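Local coordinates for cellulase (PDB 6UI3), which probably cleaves internal beta-1,4 linkages in cellulose and related plant polysaccharides, as the glycoside hydrolase family 5 catalytic domain of a longer dockerin-bearing protein, at residues L302-N307 against E314-L319; H222-Y227 against Q271-D276; Y78-A83 against W131-N136. All coordinates share one frame; numbering follows the deposited sequence.

In the fold
The chain folds as a TIM barrel of eight parallel strands with helices outside. Contact 3 comes first along the chain, then contact 2, then contact 1. Contacts 1 and 2 have centres about 11 Å apart and touch each other. They share the sheet, because strands 267-272 and 301-305 are neighbours in it. Both lie at the C-terminal ends of strands, where TIM-barrel enzymes carry their active sites. Contact 3 belongs to the outer helical layer. Its centre is about 28 Å from that of contact 1 and about 32 Å from that of contact 2, across the chain's centre from the latter. It joins parts of the helical shell and touches neither other contact.

Contact 1 (L302-N307 against E314-L319); sequences LWWDNN and ERLGLL
An Asx turn ends the eighth strand of the TIM barrel here, and the returning loop 314-319 closes over it. Asp305 OD1 accepts from Asn307 N at 2.9 Å, nearly along its C-O axis. Asp305 OD2 takes Leu319 N on its syn lone pair at 2.9 Å, and that bond is nearly straight (173°). Leu318 N gives only weak bonds to both carboxylate oxygens. Trp27 NE1 of the first strand also donates to OD2, so this oxygen is gripped from several sides. Such a crowd of N-H groups would be expected to stabilise the charged form. A water bridges Asp305 OD1, weakly, to Leu319 O.

Trp303 has CG anti to its backbone N (chi1 -178°), which sends the indole toward the loop. Its NE1 donates to Leu316 O at 2.9 Å, in the ring plane and almost linear (177°). Over one face of the same ring sits Leu318 CD1, 3.4 Å from the centroid of the five-membered ring, a CH-pi contact. Helix 329-339 packs on both residues through Met335. At the other end Asn306 ND2 donates to Glu314 O at 2.9 Å, from above the carbonyl plane. Asn308, just beyond segment 302-307, supplies N to Asn306 OD1 and ND2 to Glu314 O. A second water accepts from Asn306 ND2 and Trp304 NE1 and donates to Glu314 OE1, 2.9 Å away.

Contact 2 (H222-Y227 against Q271-D276); sequences HAYIPY and QFAITD. Unlike the reference sequence in segment 271-276: Gln271 (reference Glu).
Strands six and seven of the TIM barrel end side by side here, joined by a parallel beta bridge between His222 and Gln271. Ala223 N donates to Gln271 O at 3.0 Å, nearly along the C=O axis. The side chains of His222 and Gln271 point to the same face of the sheet, and this is the tight part. The Gln271 chain runs extended beneath the imidazole. Its CG lies 3.6 Å from the centroid of the His222 ring, on the ring normal, and the amide stacks on that face with the planes 18° apart. Both polar ends have partners beyond the segments: His222 ND1 bonds to Gln152 OE1, and Arg64 NH1 to Gln271 OE1. Tyr224 is also tightly packed, its ring over the backbone of segment 271-276: Phe272 CA is 4.2 Å from the ring centroid, and Ala273 CB 4.0 Å from Tyr224 CE1. Residue 271 is Glu in the reference sequence; its place at the end of strand seven is consistent with the nucleophile position of family 5 enzymes.

The loose side begins at Ile225, which turns to helix 243-261. Tyr227 is exposed, and Ile274 to Asp276 do not touch segment 222-227. On the tight side, Gln271 NE2 lies at the edge of the Tyr224 ring, near its plane, and makes a short but bent, weak bond of 2.6 Å to Tyr224 OH.

Contact 3 (Y78-A83 against W131-N136); sequences YTIDPA and WTQIAN
The amide of Gln133 is the flat group that carries this contact, and its two bonds to segment 78-83 are made at its edge. On one side NE2 donates to Tyr78 O at 2.8 Å, with the acceptor in the amide plane but the donor above the carbonyl plane of Tyr78. On the other side Gln133 OE1 uses an in-plane lone pair to accept from Ile80 N at 2.9 Å, almost straight (176°). Ile80 CD1 covers one face of the amide, 4.1 Å from Gln133 NE2. Trp131 does not touch segment 78-83; Ile134 CD1 lies over one face of its ring. The Tyr78 ring meets that of Tyr73 edge-to-face. Two bonds to one peptide segment fix the rotation of the amide. The extended chain of Gln133 (chi2 173°) carries it across to the loop; NE2 also donates to Ile129 O of its own helix. Ile80 CD1 makes a looser apolar contact with Ile134 CG1, at 4.4 Å.

The loop ends at Asp81, the N-cap of helix 82-96, whose OD1 accepts from Ala83 N. Helix 120-137 thus clamps the lead-in to helix 82-96, the helix that follows strand 62-65, while Trp131 packs on helix 163-182.

Contact 1 (L302-N307 against E314-L319)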
loop_
_atom_site.group_PDB
_atom_site.type_symbol
_atom_site.label_atom_id
_atom_site.label_comp_id
_atom_site.label_asym_id
_atom_site.label_seq_id
_atom_site.Cartn_x
_atom_site.Cartn_y
_atom_site.Cartn_z
ATOM N N LEU A 302 1.271 -7.370 -0.775
ATOM C CA LEU A 302 0.396 -6.807 -1.795
ATOM C C LEU A 302 1.203 -6.510 -3.052
ATOM O O LEU A 302 2.042 -5.608 -3.055
ATOM C CB LEU A 302 -0.260 -5.532 -1.268
ATOM C CG LEU A 302 -1.306 -5.664 -0.167
ATOM C CD1 LEU A 302 -0.863 -6.248 1.105
ATOM C CD2 LEU A 302 -1.888 -4.280 0.119
ATOM N N TRP A 303 0.955 -7.260 -4.122
ATOM C CA TRP A 303 1.664 -7.064 -5.383
ATOM C C TRP A 303 1.269 -5.733 -6.019
ATOM O O TRP A 303 0.093 -5.374 -6.061
ATOM C CB TRP A 303 1.339 -8.224 -6.336
ATOM C CG TRP A 303 2.059 -8.156 -7.675
ATOM C CD1 TRP A 303 1.716 -7.378 -8.732
ATOM C CD2 TRP A 303 3.204 -8.911 -8.095
ATOM N NE1 TRP A 303 2.593 -7.571 -9.765
ATOM C CE2 TRP A 303 3.505 -8.520 -9.414
ATOM C CE3 TRP A 303 4.006 -9.869 -7.485
ATOM C CZ2 TRP A 303 4.564 -9.059 -10.127
ATOM C CZ3 TRP A 303 5.049 -10.414 -8.205
ATOM C CH2 TRP A 303 5.306 -10.012 -9.516
ATOM N N TRP A 304 2.267 -5.014 -6.538
ATOM C CA TRP A 304 2.021 -3.767 -7.279
ATOM C C TRP A 304 1.694 -4.082 -8.734
ATOM O O TRP A 304 2.582 -4.414 -9.515
ATOM C CB TRP A 304 3.232 -2.834 -7.219
ATOM C CG TRP A 304 2.973 -1.547 -7.956
ATOM C CD1 TRP A 304 3.346 -1.235 -9.232
ATOM C CD2 TRP A 304 2.260 -0.417 -7.459
ATOM N NE1 TRP A 304 2.892 0.022 -9.566
ATOM C CE2 TRP A 304 2.231 0.552 -8.486
ATOM C CE3 TRP A 304 1.643 -0.121 -6.242
ATOM C CZ2 TRP A 304 1.609 1.777 -8.324
ATOM C CZ3 TRP A 304 1.036 1.094 -6.086
ATOM C CH2 TRP A 304 1.025 2.031 -7.113
ATOM N N ASP A 305 0.423 -3.963 -9.106
ATOM C CA ASP A 305 -0.055 -4.308 -10.447
ATOM C C ASP A 305 -0.411 -3.038 -11.211
ATOM O O ASP A 305 -1.463 -2.442 -10.993
ATOM C CB ASP A 305 -1.232 -5.268 -10.383
ATOM C CG ASP A 305 -1.552 -5.871 -11.732
ATOM O OD1 ASP A 305 -1.225 -5.225 -12.761
ATOM O OD2 ASP A 305 -2.146 -6.968 -11.742
ATOM N N ASN A 306 0.481 -2.624 -12.115
ATOM C CA ASN A 306 0.253 -1.427 -12.914
ATOM C C ASN A 306 -0.381 -1.698 -14.282
ATOM O O ASN A 306 -0.524 -0.761 -15.081
ATOM C CB ASN A 306 1.555 -0.643 -13.090
ATOM C CG ASN A 306 2.628 -1.417 -13.814
ATOM O OD1 ASN A 306 2.409 -2.522 -14.316
ATOM N ND2 ASN A 306 3.799 -0.815 -13.889
ATOM N N ASN A 307 -0.798 -2.932 -14.557
ATOM C CA ASN A 307 -1.433 -3.292 -15.828
ATOM C C ASN A 307 -0.510 -3.079 -17.023
ATOM O O ASN A 307 -0.988 -2.948 -18.158
ATOM C CB ASN A 307 -2.750 -2.511 -16.027
ATOM C CG ASN A 307 -3.635 -3.061 -17.142
ATOM O OD1 ASN A 307 -3.801 -4.266 -17.326
ATOM N ND2 ASN A 307 -4.227 -2.144 -17.893
ATOM N N GLU A 314 8.126 -0.360 -16.230
ATOM C CA GLU A 314 8.064 -1.324 -15.134
ATOM C C GLU A 314 7.025 -2.370 -15.516
ATOM O O GLU A 314 5.820 -2.089 -15.534
ATOM C CB GLU A 314 7.723 -0.628 -13.819
ATOM C CG GLU A 314 8.815 0.322 -13.328
ATOM C CD GLU A 314 8.501 1.008 -12.000
ATOM O OE1 GLU A 314 7.366 0.904 -11.495
ATOM O OE2 GLU A 314 9.420 1.656 -11.453
ATOM N N ARG A 315 7.484 -3.570 -15.864
ATOM C CA ARG A 315 6.604 -4.615 -16.398
ATOM C C ARG A 315 6.099 -5.433 -15.216
ATOM O O ARG A 315 6.663 -6.473 -14.846
ATOM C CB ARG A 315 7.346 -5.453 -17.429
ATOM C CG ARG A 315 7.824 -4.625 -18.622
ATOM C CD ARG A 315 8.881 -5.369 -19.422
ATOM N NE ARG A 315 8.298 -6.474 -20.182
ATOM C CZ ARG A 315 8.975 -7.519 -20.646
ATOM N NH1 ARG A 315 10.271 -7.632 -20.415
ATOM N NH2 ARG A 315 8.344 -8.462 -21.337
ATOM N N LEU A 316 5.013 -4.956 -14.608
ATOM C CA LEU A 316 4.532 -5.462 -13.329
ATOM C C LEU A 316 3.094 -5.953 -13.408
ATOM O O LEU A 316 2.479 -6.244 -12.379
ATOM C CB LEU A 316 4.679 -4.373 -12.258
ATOM C CG LEU A 316 6.115 -3.948 -11.979
ATOM C CD1 LEU A 316 6.171 -2.736 -11.062
ATOM C CD2 LEU A 316 6.889 -5.106 -11.387
ATOM N N GLY A 317 2.523 -6.051 -14.605
ATOM C CA GLY A 317 1.143 -6.489 -14.720
ATOM C C GLY A 317 0.954 -7.946 -14.319
ATOM O O GLY A 317 1.774 -8.814 -14.639
ATOM N N LEU A 318 -0.147 -8.215 -13.613
ATOM C CA LEU A 318 -0.629 -9.574 -13.394
ATOM C C LEU A 318 -2.012 -9.790 -13.980
ATOM O O LEU A 318 -2.238 -10.781 -14.692
ATOM C CB LEU A 318 -0.680 -9.941 -11.904
ATOM C CG LEU A 318 0.647 -10.093 -11.171
ATOM C CD1 LEU A 318 0.382 -10.513 -9.738
ATOM C CD2 LEU A 318 1.547 -11.114 -11.866
ATOM N N LEU A 319 -2.951 -8.897 -13.680
ATOM C CA LEU A 319 -4.290 -8.920 -14.257
ATOM C C LEU A 319 -4.305 -8.031 -15.495
ATOM O O LEU A 319 -4.073 -6.822 -15.403
ATOM C CB LEU A 319 -5.305 -8.403 -13.239
ATOM C CG LEU A 319 -6.711 -8.213 -13.784
ATOM C CD1 LEU A 319 -7.329 -9.578 -14.135
ATOM C CD2 LEU A 319 -7.577 -7.456 -12.802
HETATM O O HOH W 1 4.528 1.129 -11.894
HETATM O O HOH W 2 -3.787 -4.765 -13.661
#

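Contact 2 (H222-Y227 against Q271-D276)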
loop_
_atom_site.group_PDB
_atom_site.type_symbol
_atom_site.label_atom_id
_atom_site.label_comp_id
_atom_site.label_asym_id
_atom_site.label_seq_id
_atom_site.Cartn_x
_atom_site.Cartn_y
_atom_site.Cartn_z
ATOM N N HIS A 222 7.215 -0.901 1.827
ATOM C CA HIS A 222 7.270 -1.224 0.399
ATOM C C HIS A 222 8.668 -1.763 0.147
ATOM O O HIS A 222 9.647 -1.059 0.404
ATOM C CB HIS A 222 7.006 0.007 -0.469
ATOM C CG HIS A 222 5.684 0.655 -0.199
ATOM N ND1 HIS A 222 5.318 1.847 -0.780
ATOM C CD2 HIS A 222 4.643 0.274 0.580
ATOM C CE1 HIS A 222 4.110 2.182 -0.362
ATOM N NE2 HIS A 222 3.681 1.250 0.470
ATOM N N ALA A 223 8.776 -3.001 -0.327
ATOM C CA ALA A 223 10.081 -3.681 -0.383
ATOM C C ALA A 223 10.229 -4.458 -1.693
ATOM O O ALA A 223 9.980 -5.668 -1.777
ATOM C CB ALA A 223 10.295 -4.564 0.852
ATOM N N TYR A 224 10.642 -3.733 -2.728
ATOM C CA TYR A 224 10.988 -4.338 -4.011
ATOM C C TYR A 224 12.475 -4.672 -3.933
ATOM O O TYR A 224 13.343 -3.938 -4.411
ATOM C CB TYR A 224 10.710 -3.365 -5.135
ATOM C CG TYR A 224 9.302 -2.823 -5.268
ATOM C CD1 TYR A 224 8.430 -3.341 -6.209
ATOM C CD2 TYR A 224 8.877 -1.745 -4.510
ATOM C CE1 TYR A 224 7.162 -2.809 -6.384
ATOM C CE2 TYR A 224 7.603 -1.200 -4.674
ATOM C CZ TYR A 224 6.748 -1.732 -5.623
ATOM O OH TYR A 224 5.504 -1.189 -5.844
ATOM N N ILE A 225 12.770 -5.794 -3.288
ATOM C CA ILE A 225 14.137 -6.088 -2.868
ATOM C C ILE A 225 14.558 -7.485 -3.296
ATOM O O ILE A 225 13.718 -8.399 -3.333
ATOM C CB ILE A 225 14.312 -5.926 -1.341
ATOM C CG1 ILE A 225 13.360 -6.829 -0.556
ATOM C CG2 ILE A 225 14.164 -4.441 -0.951
ATOM C CD1 ILE A 225 13.702 -6.894 0.939
ATOM N N PRO A 226 15.837 -7.689 -3.629
ATOM C CA PRO A 226 16.845 -6.650 -3.832
ATOM C C PRO A 226 16.502 -5.813 -5.064
ATOM O O PRO A 226 15.968 -6.322 -6.046
ATOM C CB PRO A 226 18.156 -7.435 -4.002
ATOM C CG PRO A 226 17.748 -8.786 -4.392
ATOM C CD PRO A 226 16.347 -9.032 -3.947
ATOM N N TYR A 227 16.794 -4.519 -5.001
ATOM C CA TYR A 227 16.357 -3.582 -6.028
ATOM C C TYR A 227 16.822 -3.968 -7.429
ATOM O O TYR A 227 16.049 -3.883 -8.391
ATOM C CB TYR A 227 16.860 -2.173 -5.677
ATOM C CG TYR A 227 16.663 -1.177 -6.784
ATOM C CD1 TYR A 227 15.405 -0.679 -7.068
ATOM C CD2 TYR A 227 17.728 -0.741 -7.556
ATOM C CE1 TYR A 227 15.213 0.223 -8.104
ATOM C CE2 TYR A 227 17.541 0.159 -8.586
ATOM C CZ TYR A 227 16.285 0.628 -8.848
ATOM O OH TYR A 227 16.114 1.530 -9.886
ATOM N N GLN A 271 3.506 -2.856 -0.724
ATOM C CA GLN A 271 3.905 -3.005 -2.119
ATOM C C GLN A 271 5.114 -3.918 -2.211
ATOM O O GLN A 271 6.090 -3.724 -1.481
ATOM C CB GLN A 271 4.314 -1.679 -2.785
ATOM C CG GLN A 271 3.227 -0.612 -2.782
ATOM C CD GLN A 271 3.624 0.696 -3.446
ATOM O OE1 GLN A 271 2.964 1.718 -3.279
ATOM N NE2 GLN A 271 4.684 0.664 -4.197
ATOM N N PHE A 272 5.069 -4.852 -3.160
ATOM C CA PHE A 272 6.240 -5.580 -3.634
ATOM C C PHE A 272 5.904 -6.065 -5.038
ATOM O O PHE A 272 4.742 -6.059 -5.454
ATOM C CB PHE A 272 6.616 -6.769 -2.732
ATOM C CG PHE A 272 5.885 -8.052 -3.071
ATOM C CD1 PHE A 272 4.520 -8.157 -2.912
ATOM C CD2 PHE A 272 6.571 -9.168 -3.541
ATOM C CE1 PHE A 272 3.856 -9.321 -3.247
ATOM C CE2 PHE A 272 5.902 -10.333 -3.854
ATOM C CZ PHE A 272 4.559 -10.404 -3.705
ATOM N N ALA A 273 6.938 -6.485 -5.767
ATOM C CA ALA A 273 6.790 -7.123 -7.075
ATOM C C ALA A 273 8.189 -7.475 -7.562
ATOM O O ALA A 273 9.194 -7.075 -6.962
ATOM C CB ALA A 273 6.104 -6.228 -8.098
ATOM N N ILE A 274 8.247 -8.237 -8.659
ATOM C CA ILE A 274 9.483 -8.446 -9.418
ATOM C C ILE A 274 9.168 -8.175 -10.885
ATOM O O ILE A 274 8.272 -8.802 -11.465
ATOM C CB ILE A 274 10.111 -9.832 -9.195
ATOM C CG1 ILE A 274 11.315 -10.032 -10.135
ATOM C CG2 ILE A 274 9.087 -10.971 -9.297
ATOM C CD1 ILE A 274 12.237 -11.163 -9.760
ATOM N N THR A 275 9.876 -7.215 -11.470
ATOM C CA THR A 275 9.606 -6.782 -12.832
ATOM C C THR A 275 9.970 -7.859 -13.851
ATOM O O THR A 275 10.922 -8.633 -13.676
ATOM C CB THR A 275 10.332 -5.447 -13.083
ATOM O OG1 THR A 275 9.823 -4.847 -14.276
ATOM C CG2 THR A 275 11.848 -5.605 -13.196
ATOM N N ASP A 276 9.194 -7.903 -14.937
ATOM C CA ASP A 276 9.398 -8.903 -15.980
ATOM C C ASP A 276 10.657 -8.573 -16.775
ATOM O O ASP A 276 10.721 -7.548 -17.468
ATOM C CB ASP A 276 8.183 -8.952 -16.911
ATOM C CG ASP A 276 8.160 -10.166 -17.803
ATOM O OD1 ASP A 276 9.087 -11.002 -17.728
ATOM O OD2 ASP A 276 7.201 -10.266 -18.614
#

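Contact 3 (Y78-A83 against W131-N136)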
loop_
_atom_site.group_PDB
_atom_site.type_symbol
_atom_site.label_atom_id
_atom_site.label_comp_id
_atom_site.label_asym_id
_atom_site.label_seq_id
_atom_site.Cartn_x
_atom_site.Cartn_y
_atom_site.Cartn_z
ATOM N N TYR A 78 -8.180 22.856 0.468
ATOM C CA TYR A 78 -8.070 21.412 0.352
ATOM C C TYR A 78 -9.419 20.699 0.425
ATOM O O TYR A 78 -9.463 19.518 0.753
ATOM C CB TYR A 78 -7.097 20.811 1.373
ATOM C CG TYR A 78 -5.834 21.611 1.594
ATOM C CD1 TYR A 78 -4.929 21.852 0.565
ATOM C CD2 TYR A 78 -5.521 22.074 2.850
ATOM C CE1 TYR A 78 -3.750 22.560 0.796
ATOM C CE2 TYR A 78 -4.352 22.792 3.087
ATOM C CZ TYR A 78 -3.479 23.023 2.056
ATOM O OH TYR A 78 -2.310 23.720 2.302
ATOM N N THR A 79 -10.520 21.372 0.098
ATOM C CA THR A 79 -11.816 20.696 0.077
ATOM C C THR A 79 -11.885 19.774 -1.132
ATOM O O THR A 79 -11.714 20.220 -2.266
ATOM C CB THR A 79 -12.950 21.712 0.024
ATOM O OG1 THR A 79 -12.888 22.577 1.157
ATOM C CG2 THR A 79 -14.313 21.004 0.002
ATOM N N ILE A 80 -12.167 18.502 -0.902
ATOM C CA ILE A 80 -12.200 17.506 -1.964
ATOM C C ILE A 80 -13.547 17.544 -2.677
ATOM O O ILE A 80 -14.606 17.557 -2.044
ATOM C CB ILE A 80 -11.909 16.113 -1.378
ATOM C CG1 ILE A 80 -10.489 16.073 -0.784
ATOM C CG2 ILE A 80 -12.115 15.029 -2.426
ATOM C CD1 ILE A 80 -10.257 14.957 0.228
ATOM N N ASP A 81 -13.508 17.528 -3.989
ATOM C CA ASP A 81 -14.726 17.460 -4.795
ATOM C C ASP A 81 -15.557 16.253 -4.400
ATOM O O ASP A 81 -15.063 15.120 -4.492
ATOM C CB ASP A 81 -14.289 17.330 -6.255
ATOM C CG ASP A 81 -15.438 17.414 -7.238
ATOM O OD1 ASP A 81 -16.604 17.243 -6.841
ATOM O OD2 ASP A 81 -15.154 17.622 -8.436
ATOM N N PRO A 82 -16.819 16.428 -4.001
ATOM C CA PRO A 82 -17.667 15.261 -3.692
ATOM C C PRO A 82 -17.730 14.227 -4.802
ATOM O O PRO A 82 -17.887 13.034 -4.521
ATOM C CB PRO A 82 -19.034 15.894 -3.389
ATOM C CG PRO A 82 -18.659 17.257 -2.800
ATOM C CD PRO A 82 -17.499 17.696 -3.671
ATOM N N ALA A 83 -17.640 14.647 -6.062
ATOM C CA ALA A 83 -17.687 13.682 -7.154
ATOM C C ALA A 83 -16.457 12.785 -7.168
ATOM O O ALA A 83 -16.547 11.605 -7.515
ATOM C CB ALA A 83 -17.799 14.416 -8.489
ATOM N N TRP A 131 -7.360 14.127 5.663
ATOM C CA TRP A 131 -7.773 12.939 6.400
ATOM C C TRP A 131 -9.067 13.151 7.170
ATOM O O TRP A 131 -9.848 12.204 7.313
ATOM C CB TRP A 131 -6.659 12.400 7.314
ATOM C CG TRP A 131 -5.809 11.431 6.557
ATOM C CD1 TRP A 131 -4.491 11.568 6.197
ATOM C CD2 TRP A 131 -6.252 10.189 6.009
ATOM N NE1 TRP A 131 -4.088 10.462 5.469
ATOM C CE2 TRP A 131 -5.158 9.617 5.322
ATOM C CE3 TRP A 131 -7.475 9.506 6.028
ATOM C CZ2 TRP A 131 -5.260 8.390 4.649
ATOM C CZ3 TRP A 131 -7.579 8.293 5.352
ATOM C CH2 TRP A 131 -6.475 7.749 4.672
ATOM N N THR A 132 -9.327 14.359 7.676
ATOM C CA THR A 132 -10.609 14.600 8.336
ATOM C C THR A 132 -11.752 14.359 7.364
ATOM O O THR A 132 -12.760 13.740 7.717
ATOM C CB THR A 132 -10.657 16.022 8.901
ATOM O OG1 THR A 132 -9.652 16.171 9.918
ATOM C CG2 THR A 132 -11.996 16.320 9.546
ATOM N N GLN A 133 -11.598 14.818 6.115
ATOM C CA GLN A 133 -12.633 14.595 5.106
ATOM C C GLN A 133 -12.782 13.123 4.731
ATOM O O GLN A 133 -13.903 12.617 4.621
ATOM C CB GLN A 133 -12.319 15.406 3.852
ATOM C CG GLN A 133 -12.473 16.896 4.030
ATOM C CD GLN A 133 -11.988 17.634 2.809
ATOM O OE1 GLN A 133 -12.733 17.782 1.846
ATOM N NE2 GLN A 133 -10.739 18.060 2.824
ATOM N N ILE A 134 -11.675 12.435 4.463
ATOM C CA ILE A 134 -11.761 11.019 4.095
ATOM C C ILE A 134 -12.386 10.230 5.238
ATOM O O ILE A 134 -13.316 9.437 5.046
ATOM C CB ILE A 134 -10.380 10.444 3.715
ATOM C CG1 ILE A 134 -9.755 11.203 2.545
ATOM C CG2 ILE A 134 -10.500 8.942 3.382
ATOM C CD1 ILE A 134 -8.298 10.884 2.326
ATOM N N ALA A 135 -11.856 10.425 6.442
ATOM C CA ALA A 135 -12.357 9.710 7.608
ATOM C C ALA A 135 -13.838 9.994 7.827
ATOM O O ALA A 135 -14.631 9.073 8.059
ATOM C CB ALA A 135 -11.512 10.076 8.829
ATOM N N ASN A 136 -14.237 11.267 7.765
ATOM C CA ASN A 136 -15.645 11.576 7.990
ATOM C C ASN A 136 -16.522 10.896 6.945
ATOM O O ASN A 136 -17.600 10.384 7.268
ATOM C CB ASN A 136 -15.918 13.082 7.953
ATOM C CG ASN A 136 -15.612 13.777 9.249
ATOM O OD1 ASN A 136 -15.355 14.976 9.259
ATOM N ND2 ASN A 136 -15.700 13.059 10.347
#